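Long-range contacts in type II toxin-antitoxin system RelE/ParE family toxin (Pyrococcus horikoshii, PDB 1WMI), which probably acts as the toxin of a type II toxin-antitoxin pair, from the RelE/ParE family, some of whose members cleave mRNA on the ribosome: residues K9-A14 with L80-R85; P37-K42 with V66-N71; K42-K47 with L56-L61. One frame throughout, in Å; residues are numbered along the deposited sequence.

From the N terminus, strand 4-8 runs straight into helix 9-15, which meets strand 76-83 in contact 1; this closes the longest loop, 65 residues between its segments. Within that loop lies contact 2, where the segment P37-K42 meets strand 65-71, and within contact 2 lies contact 3, the short closure between K42-K47 and L56-L61. None of the three cross. K42 belongs to both contacts 2 and 3, whose centres are about 5 Å apart. Strands 54-60, 65-71 and 76-83 are successive antiparallel neighbours, so the contacts tie the early helix and the segment after helix 20-33 to a mixed sheet and pair 46-49, outermost within this chain, with 54-60.

Contact 1: K9-A14 with L80-R85; sequences KQVVKA and LKLKPR
A classic beta bulge in strand 76-83 forms the base of this contact: L80 and K81 both face I67 of the adjacent strand, and helix 9-15 lies over this part of the strand, with V11 on the bulge. The segment axes come within 7.6 Å of each other and run 33° apart, so the helix follows the strand obliquely. V11 is the principal helical residue here. Its CG1 is anti to the backbone N and its CG2 anti to the carbonyl carbon, which sends the two methyls to different targets. CG2 of V11 rests on the backbone of the bulge, 3.3 Å from L80 O, an apolar methyl against a carbonyl. The same CG2 lies 3.6 Å from K81 CA. The other methyl, V11 CG1, meets L82 CD2 at 4.2 Å, with the two side chains crossing at about a right angle. One helical turn on, A14 presents only its CB, which is 3.9 Å from L82 CD1; L82 thus spends one methyl on each of the two helical residues. The fold explains the arrangement: strand 4-8 pairs in parallel with strand 76-83, and the chain then turns directly into the helix, bringing V11 and A14 over strand 76-83. L82 also touches V66 of strand 65-71, continuing the apolar layer across the sheet. L80 points away from the helix at its CB and packs against S69, as well as an aromatic side chain of another protein in the complex, probably the antitoxin. V12, pointing away from the strand, packs on an apolar side chain of that other protein, to which K83 NZ is also joined, outside the two segments, by a salt bridge with an acidic side chain.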
loop_
_atom_site.group_PDB
_atom_site.type_symbol
_atom_site.label_atom_id
_atom_site.label_comp_id
_atom_site.label_asym_id
_atom_site.label_seq_id
_atom_site.Cartn_x
_atom_site.Cartn_y
_atom_site.Cartn_z
ATOM N N LYS A 9 -9.823 -12.278 -20.323
ATOM C CA LYS A 9 -11.170 -12.834 -20.434
ATOM C C LYS A 9 -11.802 -13.230 -19.107
ATOM O O LYS A 9 -12.953 -12.878 -18.838
ATOM C CB LYS A 9 -11.148 -14.056 -21.353
ATOM C CG LYS A 9 -12.286 -14.124 -22.362
ATOM C CD LYS A 9 -12.096 -13.135 -23.506
ATOM C CE LYS A 9 -12.737 -13.678 -24.785
ATOM N NZ LYS A 9 -12.695 -12.714 -25.919
ATOM N N GLN A 10 -11.058 -13.962 -18.281
ATOM C CA GLN A 10 -11.579 -14.408 -16.996
ATOM C C GLN A 10 -11.879 -13.256 -16.040
ATOM O O GLN A 10 -12.741 -13.380 -15.176
ATOM C CB GLN A 10 -10.610 -15.393 -16.331
ATOM C CG GLN A 10 -10.274 -16.638 -17.159
ATOM C CD GLN A 10 -11.500 -17.348 -17.736
ATOM O OE1 GLN A 10 -12.511 -17.527 -17.057
ATOM N NE2 GLN A 10 -11.400 -17.771 -18.993
ATOM N N VAL A 11 -11.157 -12.145 -16.179
ATOM C CA VAL A 11 -11.395 -10.975 -15.335
ATOM C C VAL A 11 -12.732 -10.370 -15.739
ATOM O O VAL A 11 -13.563 -10.048 -14.889
ATOM C CB VAL A 11 -10.290 -9.892 -15.508
ATOM C CG1 VAL A 11 -10.759 -8.558 -14.909
ATOM C CG2 VAL A 11 -9.002 -10.350 -14.822
ATOM N N VAL A 12 -12.936 -10.215 -17.042
ATOM C CA VAL A 12 -14.190 -9.657 -17.543
ATOM C C VAL A 12 -15.368 -10.435 -16.948
ATOM O O VAL A 12 -16.365 -9.851 -16.533
ATOM C CB VAL A 12 -14.260 -9.725 -19.102
ATOM C CG1 VAL A 12 -15.652 -9.319 -19.598
ATOM C CG2 VAL A 12 -13.205 -8.800 -19.711
ATOM N N LYS A 13 -15.239 -11.756 -16.893
ATOM C CA LYS A 13 -16.301 -12.596 -16.356
ATOM C C LYS A 13 -16.516 -12.333 -14.869
ATOM O O LYS A 13 -17.648 -12.177 -14.421
ATOM C CB LYS A 13 -15.969 -14.076 -16.574
ATOM C CG LYS A 13 -17.064 -15.038 -16.118
ATOM C CD LYS A 13 -16.598 -16.488 -16.188
ATOM C CE LYS A 13 -17.750 -17.445 -15.920
ATOM N NZ LYS A 13 -18.432 -17.126 -14.631
ATOM N N ALA A 14 -15.423 -12.279 -14.112
ATOM C CA ALA A 14 -15.495 -12.042 -12.668
ATOM C C ALA A 14 -16.094 -10.674 -12.345
ATOM O O ALA A 14 -16.726 -10.481 -11.301
ATOM C CB ALA A 14 -14.098 -12.161 -12.054
ATOM N N LEU A 80 -4.463 -8.512 -15.199
ATOM C CA LEU A 80 -4.286 -9.953 -15.084
ATOM C C LEU A 80 -5.353 -10.683 -14.272
ATOM O O LEU A 80 -5.940 -11.649 -14.759
ATOM C CB LEU A 80 -2.897 -10.266 -14.523
ATOM C CG LEU A 80 -1.717 -9.982 -15.465
ATOM C CD1 LEU A 80 -2.032 -10.492 -16.870
ATOM C CD2 LEU A 80 -1.452 -8.505 -15.519
ATOM N N LYS A 81 -5.603 -10.249 -13.038
ATOM C CA LYS A 81 -6.613 -10.914 -12.220
ATOM C C LYS A 81 -7.105 -10.094 -11.034
ATOM O O LYS A 81 -6.560 -9.036 -10.720
ATOM C CB LYS A 81 -6.085 -12.256 -11.705
ATOM C CG LYS A 81 -5.011 -12.125 -10.643
ATOM C CD LYS A 81 -4.702 -13.459 -9.996
ATOM C CE LYS A 81 -5.902 -14.007 -9.239
ATOM N NZ LYS A 81 -5.547 -15.279 -8.534
ATOM N N LEU A 82 -8.151 -10.603 -10.386
ATOM C CA LEU A 82 -8.753 -9.948 -9.230
ATOM C C LEU A 82 -8.505 -10.792 -7.998
ATOM O O LEU A 82 -8.268 -11.995 -8.103
ATOM C CB LEU A 82 -10.259 -9.801 -9.423
ATOM C CG LEU A 82 -10.737 -9.152 -10.720
ATOM C CD1 LEU A 82 -12.256 -9.052 -10.705
ATOM C CD2 LEU A 82 -10.105 -7.775 -10.864
ATOM N N LYS A 83 -8.562 -10.151 -6.834
ATOM C CA LYS A 83 -8.367 -10.827 -5.558
ATOM C C LYS A 83 -9.255 -10.206 -4.474
ATOM O O LYS A 83 -9.657 -9.040 -4.573
ATOM C CB LYS A 83 -6.896 -10.762 -5.137
ATOM C CG LYS A 83 -5.961 -11.573 -6.028
ATOM C CD LYS A 83 -4.517 -11.446 -5.564
ATOM C CE LYS A 83 -4.122 -12.522 -4.553
ATOM N NZ LYS A 83 -3.786 -13.810 -5.220
ATOM N N PRO A 84 -9.580 -10.987 -3.427
ATOM C CA PRO A 84 -10.421 -10.529 -2.317
ATOM C C PRO A 84 -9.829 -9.313 -1.617
ATOM O O PRO A 84 -8.738 -8.867 -1.956
ATOM C CB PRO A 84 -10.467 -11.746 -1.393
ATOM C CG PRO A 84 -10.327 -12.883 -2.328
ATOM C CD PRO A 84 -9.235 -12.408 -3.255
ATOM N N ARG A 85 -10.562 -8.792 -0.638
ATOM C CA ARG A 85 -10.146 -7.635 0.151
ATOM C C ARG A 85 -8.711 -7.865 0.605
ATOM O O ARG A 85 -7.889 -6.939 0.670
ATOM C CB ARG A 85 -11.017 -7.525 1.405
ATOM C CG ARG A 85 -11.370 -6.114 1.827
ATOM C CD ARG A 85 -12.556 -5.621 1.031
ATOM N NE ARG A 85 -13.794 -5.554 1.808
ATOM C CZ ARG A 85 -14.461 -4.428 2.041
ATOM N NH1 ARG A 85 -14.006 -3.280 1.560
ATOM N NH2 ARG A 85 -15.582 -4.447 2.748
#

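Contact 2: P37-K42 with V66-N71; sequences PVPREK and VIYSVN
Y68 carries the meeting of P37-K42 with strand 65-71, and its first torsion sets the geometry. CG stands between the backbone N and the carbonyl carbon, the crowded position (chi1 65°), and the ring is turned about perpendicular at chi2, so that the phenol projects from the strand to the segment P37-K42 with its OH leading. That OH donates to P37 O at 2.6 Å. The donor lies in the carbonyl plane at a C=O...OH angle of 152°, and P37 O sits at the edge of the ring near its plane, with Y68 CE1 3.3 Å from it. P39 approaches the phenol tip to tip, its CD 3.8 Å from Y68 OH. P39 is the centre of an inverse gamma turn, with only a weak bond from R40 N to V38 O, and its ring also packs on F29, I32 and L33 of helix 20-33. Two residues along the strand, V70 holds CG1 anti to its backbone N, and this methyl meets P37 CB at 4.1 Å. The Y68 ring also meets that of Y57 in the neighbouring strand 54-60, their planes at about 30°. A carbonyl oxygen can only accept, so the hydroxyl must keep its proton to bond, which would be expected to disfavour the phenolate; the bond gives P37 O a partner from the sheet and is consistent with a defined position of this segment.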
loop_
_atom_site.group_PDB
_atom_site.type_symbol
_atom_site.label_atom_id
_atom_site.label_comp_id
_atom_site.label_asym_id
_atom_site.label_seq_id
_atom_site.Cartn_x
_atom_site.Cartn_y
_atom_site.Cartn_z
ATOM N N PRO A 37 0.072 4.915 -15.523
ATOM C CA PRO A 37 0.229 3.470 -15.311
ATOM C C PRO A 37 0.319 3.027 -13.844
ATOM O O PRO A 37 -0.088 1.916 -13.494
ATOM C CB PRO A 37 1.494 3.153 -16.099
ATOM C CG PRO A 37 2.288 4.415 -15.951
ATOM C CD PRO A 37 1.239 5.466 -16.228
ATOM N N VAL A 38 0.860 3.891 -12.992
ATOM C CA VAL A 38 0.975 3.576 -11.575
ATOM C C VAL A 38 0.395 4.697 -10.716
ATOM O O VAL A 38 1.125 5.539 -10.197
ATOM C CB VAL A 38 2.452 3.332 -11.152
ATOM C CG1 VAL A 38 2.496 2.818 -9.710
ATOM C CG2 VAL A 38 3.115 2.327 -12.092
ATOM N N PRO A 39 -0.939 4.741 -10.587
ATOM C CA PRO A 39 -1.607 5.768 -9.781
ATOM C C PRO A 39 -1.473 5.365 -8.313
ATOM O O PRO A 39 -2.452 5.010 -7.664
ATOM C CB PRO A 39 -3.047 5.699 -10.279
ATOM C CG PRO A 39 -3.207 4.235 -10.566
ATOM C CD PRO A 39 -1.928 3.903 -11.289
ATOM N N ARG A 40 -0.242 5.417 -7.813
ATOM C CA ARG A 40 0.075 5.015 -6.448
ATOM C C ARG A 40 -0.829 5.521 -5.340
ATOM O O ARG A 40 -1.353 4.729 -4.560
ATOM C CB ARG A 40 1.523 5.386 -6.118
ATOM C CG ARG A 40 1.904 5.133 -4.666
ATOM C CD ARG A 40 3.059 4.144 -4.554
ATOM N NE ARG A 40 3.663 4.169 -3.222
ATOM C CZ ARG A 40 4.580 3.308 -2.786
ATOM N NH1 ARG A 40 5.061 3.429 -1.555
ATOM N NH2 ARG A 40 5.011 2.327 -3.569
ATOM N N GLU A 41 -1.003 6.836 -5.277
ATOM C CA GLU A 41 -1.805 7.475 -4.242
ATOM C C GLU A 41 -3.279 7.099 -4.225
ATOM O O GLU A 41 -3.809 6.675 -3.195
ATOM C CB GLU A 41 -1.693 8.994 -4.372
ATOM C CG GLU A 41 -1.433 9.724 -3.069
ATOM C CD GLU A 41 0.024 10.116 -2.908
ATOM O OE1 GLU A 41 0.549 10.802 -3.810
ATOM O OE2 GLU A 41 0.644 9.747 -1.887
ATOM N N LYS A 42 -3.937 7.256 -5.367
ATOM C CA LYS A 42 -5.363 6.982 -5.460
ATOM C C LYS A 42 -5.756 5.520 -5.339
ATOM O O LYS A 42 -6.864 5.215 -4.903
ATOM C CB LYS A 42 -5.919 7.558 -6.765
ATOM C CG LYS A 42 -7.441 7.603 -6.837
ATOM C CD LYS A 42 -7.898 8.740 -7.739
ATOM C CE LYS A 42 -7.450 10.094 -7.191
ATOM N NZ LYS A 42 -7.633 11.166 -8.200
ATOM N N VAL A 66 -6.774 -5.630 -7.715
ATOM C CA VAL A 66 -6.539 -6.000 -9.099
ATOM C C VAL A 66 -5.041 -6.031 -9.356
ATOM O O VAL A 66 -4.312 -5.126 -8.937
ATOM C CB VAL A 66 -7.207 -5.004 -10.093
ATOM C CG1 VAL A 66 -8.686 -4.844 -9.775
ATOM C CG2 VAL A 66 -6.514 -3.666 -10.033
ATOM N N ILE A 67 -4.581 -7.088 -10.020
ATOM C CA ILE A 67 -3.172 -7.230 -10.368
ATOM C C ILE A 67 -3.029 -7.042 -11.874
ATOM O O ILE A 67 -3.775 -7.629 -12.657
ATOM C CB ILE A 67 -2.617 -8.612 -9.966
ATOM C CG1 ILE A 67 -2.753 -8.804 -8.456
ATOM C CG2 ILE A 67 -1.149 -8.713 -10.352
ATOM C CD1 ILE A 67 -2.038 -10.049 -7.922
ATOM N N TYR A 68 -2.067 -6.222 -12.277
ATOM C CA TYR A 68 -1.873 -5.931 -13.689
ATOM C C TYR A 68 -0.416 -5.754 -14.058
ATOM O O TYR A 68 0.443 -5.611 -13.190
ATOM C CB TYR A 68 -2.655 -4.666 -14.068
ATOM C CG TYR A 68 -2.175 -3.385 -13.411
ATOM C CD1 TYR A 68 -1.281 -2.540 -14.057
ATOM C CD2 TYR A 68 -2.658 -2.998 -12.161
ATOM C CE1 TYR A 68 -0.880 -1.333 -13.484
ATOM C CE2 TYR A 68 -2.266 -1.796 -11.577
ATOM C CZ TYR A 68 -1.377 -0.967 -12.247
ATOM O OH TYR A 68 -1.000 0.231 -11.687
ATOM N N SER A 69 -0.142 -5.770 -15.356
ATOM C CA SER A 69 1.214 -5.594 -15.838
ATOM C C SER A 69 1.322 -4.342 -16.687
ATOM O O SER A 69 0.343 -3.887 -17.275
ATOM C CB SER A 69 1.644 -6.803 -16.658
ATOM O OG SER A 69 0.743 -7.032 -17.722
ATOM N N VAL A 70 2.523 -3.782 -16.739
ATOM C CA VAL A 70 2.773 -2.592 -17.534
ATOM C C VAL A 70 3.947 -2.888 -18.444
ATOM O O VAL A 70 5.047 -3.200 -17.981
ATOM C CB VAL A 70 3.117 -1.356 -16.654
ATOM C CG1 VAL A 70 3.445 -0.150 -17.543
ATOM C CG2 VAL A 70 1.955 -1.025 -15.746
ATOM N N ASN A 71 3.691 -2.821 -19.744
ATOM C CA ASN A 71 4.713 -3.051 -20.750
ATOM C C ASN A 71 5.043 -1.647 -21.214
ATOM O O ASN A 71 4.314 -1.062 -22.018
ATOM C CB ASN A 71 4.139 -3.865 -21.905
ATOM C CG ASN A 71 5.206 -4.380 -22.845
ATOM O OD1 ASN A 71 6.373 -4.022 -22.731
ATOM N ND2 ASN A 71 4.804 -5.222 -23.788
#

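Contact 3: K42-K47 with L56-L61; sequences KFDVIK and LYRARL
The guanidinium of R58 lies between I46 CD1, 3.7 Å above its centre, and R60 NE, which sits over the opposite face toward the rim. At its edge, NH1 donates to D44 O at a very short 2.5 Å, nearly along the C=O axis but bent at the hydrogen (129°). R58 bends at chi2 and chi3 to reach it. The F43 ring has K42 CG on one face and R60 O at its edge. Alongside the Y57 ring runs the K47 chain, with K47 CB 3.5 Å from Y57 CE1.

The backbones form the beta hairpin of strands 46-49 and 54-60. I46 and R58 are a hydrogen-bonded antiparallel pair (I46 N to R58 O 3.1 Å, R58 N to I46 O 3.0 Å), K47 and Y57 a non-hydrogen-bonded one. On the helix side of D44, whose phi is positive, R60 N donates to F43 O at 2.9 Å.

D44 forms reciprocal salt bridges with R58 and R60 of the second subunit, R58 NH2 another with an acidic side chain of another protein, and R60 NH2 a hydrogen bond to R85 O. F43 meets F29 of helix 20-33 edge-to-face, and strand 65-71 flanks strand 54-60 on the side away from strand 46-49.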
loop_
_atom_site.group_PDB
_atom_site.type_symbol
_atom_site.label_atom_id
_atom_site.label_comp_id
_atom_site.label_asym_id
_atom_site.label_seq_id
_atom_site.Cartn_x
_atom_site.Cartn_y
_atom_site.Cartn_z
ATOM N N LYS A 42 -3.937 7.256 -5.367
ATOM C CA LYS A 42 -5.363 6.982 -5.460
ATOM C C LYS A 42 -5.756 5.520 -5.339
ATOM O O LYS A 42 -6.864 5.215 -4.903
ATOM C CB LYS A 42 -5.919 7.558 -6.765
ATOM C CG LYS A 42 -7.441 7.603 -6.837
ATOM C CD LYS A 42 -7.898 8.740 -7.739
ATOM C CE LYS A 42 -7.450 10.094 -7.191
ATOM N NZ LYS A 42 -7.633 11.166 -8.200
ATOM N N PHE A 43 -4.860 4.612 -5.710
ATOM C CA PHE A 43 -5.189 3.200 -5.638
ATOM C C PHE A 43 -4.249 2.334 -4.812
ATOM O O PHE A 43 -4.195 1.117 -5.003
ATOM C CB PHE A 43 -5.317 2.644 -7.054
ATOM C CG PHE A 43 -6.486 3.198 -7.808
ATOM C CD1 PHE A 43 -7.780 2.798 -7.490
ATOM C CD2 PHE A 43 -6.304 4.140 -8.814
ATOM C CE1 PHE A 43 -8.878 3.324 -8.158
ATOM C CE2 PHE A 43 -7.397 4.675 -9.491
ATOM C CZ PHE A 43 -8.689 4.263 -9.161
ATOM N N ASP A 44 -3.500 2.964 -3.910
ATOM C CA ASP A 44 -2.587 2.256 -3.007
ATOM C C ASP A 44 -1.824 1.154 -3.731
ATOM O O ASP A 44 -1.618 0.067 -3.193
ATOM C CB ASP A 44 -3.405 1.650 -1.859
ATOM C CG ASP A 44 -2.601 1.490 -0.580
ATOM O OD1 ASP A 44 -1.372 1.735 -0.596
ATOM O OD2 ASP A 44 -3.208 1.114 0.450
ATOM N N VAL A 45 -1.395 1.438 -4.952
ATOM C CA VAL A 45 -0.689 0.452 -5.752
ATOM C C VAL A 45 0.748 0.174 -5.313
ATOM O O VAL A 45 1.461 1.076 -4.867
ATOM C CB VAL A 45 -0.675 0.874 -7.244
ATOM C CG1 VAL A 45 -2.089 1.207 -7.712
ATOM C CG2 VAL A 45 0.220 2.067 -7.430
ATOM N N ILE A 46 1.164 -1.087 -5.450
ATOM C CA ILE A 46 2.524 -1.501 -5.113
ATOM C C ILE A 46 3.129 -2.308 -6.261
ATOM O O ILE A 46 2.423 -3.053 -6.945
ATOM C CB ILE A 46 2.560 -2.383 -3.855
ATOM C CG1 ILE A 46 1.721 -3.644 -4.081
ATOM C CG2 ILE A 46 2.067 -1.597 -2.653
ATOM C CD1 ILE A 46 1.823 -4.653 -2.957
ATOM N N LYS A 47 4.432 -2.157 -6.481
ATOM C CA LYS A 47 5.098 -2.908 -7.540
ATOM C C LYS A 47 5.475 -4.296 -7.031
ATOM O O LYS A 47 6.331 -4.436 -6.149
ATOM C CB LYS A 47 6.358 -2.187 -8.019
ATOM C CG LYS A 47 7.042 -2.880 -9.192
ATOM C CD LYS A 47 8.153 -2.020 -9.781
ATOM C CE LYS A 47 9.294 -1.834 -8.791
ATOM N NZ LYS A 47 10.423 -1.040 -9.352
ATOM N N LEU A 56 4.832 -5.936 -12.690
ATOM C CA LEU A 56 3.574 -6.457 -12.178
ATOM C C LEU A 56 3.235 -5.507 -11.039
ATOM O O LEU A 56 4.125 -5.028 -10.339
ATOM C CB LEU A 56 3.731 -7.883 -11.650
ATOM C CG LEU A 56 3.886 -9.011 -12.670
ATOM C CD1 LEU A 56 4.207 -10.289 -11.945
ATOM C CD2 LEU A 56 2.611 -9.173 -13.476
ATOM N N TYR A 57 1.951 -5.216 -10.879
ATOM C CA TYR A 57 1.497 -4.310 -9.839
ATOM C C TYR A 57 0.226 -4.843 -9.194
ATOM O O TYR A 57 -0.434 -5.730 -9.736
ATOM C CB TYR A 57 1.207 -2.931 -10.448
ATOM C CG TYR A 57 2.427 -2.203 -10.975
ATOM C CD1 TYR A 57 3.274 -1.512 -10.112
ATOM C CD2 TYR A 57 2.739 -2.215 -12.337
ATOM C CE1 TYR A 57 4.392 -0.851 -10.585
ATOM C CE2 TYR A 57 3.862 -1.554 -12.820
ATOM C CZ TYR A 57 4.682 -0.873 -11.934
ATOM O OH TYR A 57 5.785 -0.199 -12.388
ATOM N N ARG A 58 -0.097 -4.305 -8.024
ATOM C CA ARG A 58 -1.318 -4.666 -7.320
ATOM C C ARG A 58 -2.005 -3.373 -6.932
ATOM O O ARG A 58 -1.429 -2.542 -6.225
ATOM C CB ARG A 58 -1.048 -5.461 -6.042
ATOM C CG ARG A 58 -2.349 -5.823 -5.319
ATOM C CD ARG A 58 -2.316 -5.458 -3.844
ATOM N NE ARG A 58 -2.023 -4.046 -3.621
ATOM C CZ ARG A 58 -1.712 -3.534 -2.435
ATOM N NH1 ARG A 58 -1.461 -2.238 -2.312
ATOM N NH2 ARG A 58 -1.648 -4.320 -1.373
ATOM N N ALA A 59 -3.235 -3.202 -7.400
ATOM C CA ALA A 59 -4.005 -2.012 -7.085
ATOM C C ALA A 59 -5.148 -2.404 -6.172
ATOM O O ALA A 59 -5.703 -3.500 -6.283
ATOM C CB ALA A 59 -4.545 -1.378 -8.352
ATOM N N ARG A 60 -5.491 -1.502 -5.262
ATOM C CA ARG A 60 -6.576 -1.741 -4.331
ATOM C C ARG A 60 -7.756 -0.839 -4.710
ATOM O O ARG A 60 -7.636 0.393 -4.751
ATOM C CB ARG A 60 -6.093 -1.469 -2.896
ATOM C CG ARG A 60 -7.063 -1.908 -1.809
ATOM C CD ARG A 60 -6.455 -1.765 -0.418
ATOM N NE ARG A 60 -5.406 -2.751 -0.162
ATOM C CZ ARG A 60 -5.611 -4.063 -0.069
ATOM N NH1 ARG A 60 -4.593 -4.880 0.171
ATOM N NH2 ARG A 60 -6.835 -4.566 -0.210
ATOM N N LEU A 61 -8.891 -1.457 -5.021
ATOM C CA LEU A 61 -10.072 -0.695 -5.388
ATOM C C LEU A 61 -11.094 -0.674 -4.258
ATOM O O LEU A 61 -12.222 -0.219 -4.434
ATOM C CB LEU A 61 -10.698 -1.268 -6.664
ATOM C CG LEU A 61 -10.094 -0.786 -7.992
ATOM C CD1 LEU A 61 -8.629 -1.189 -8.097
ATOM C CD2 LEU A 61 -10.889 -1.368 -9.142
#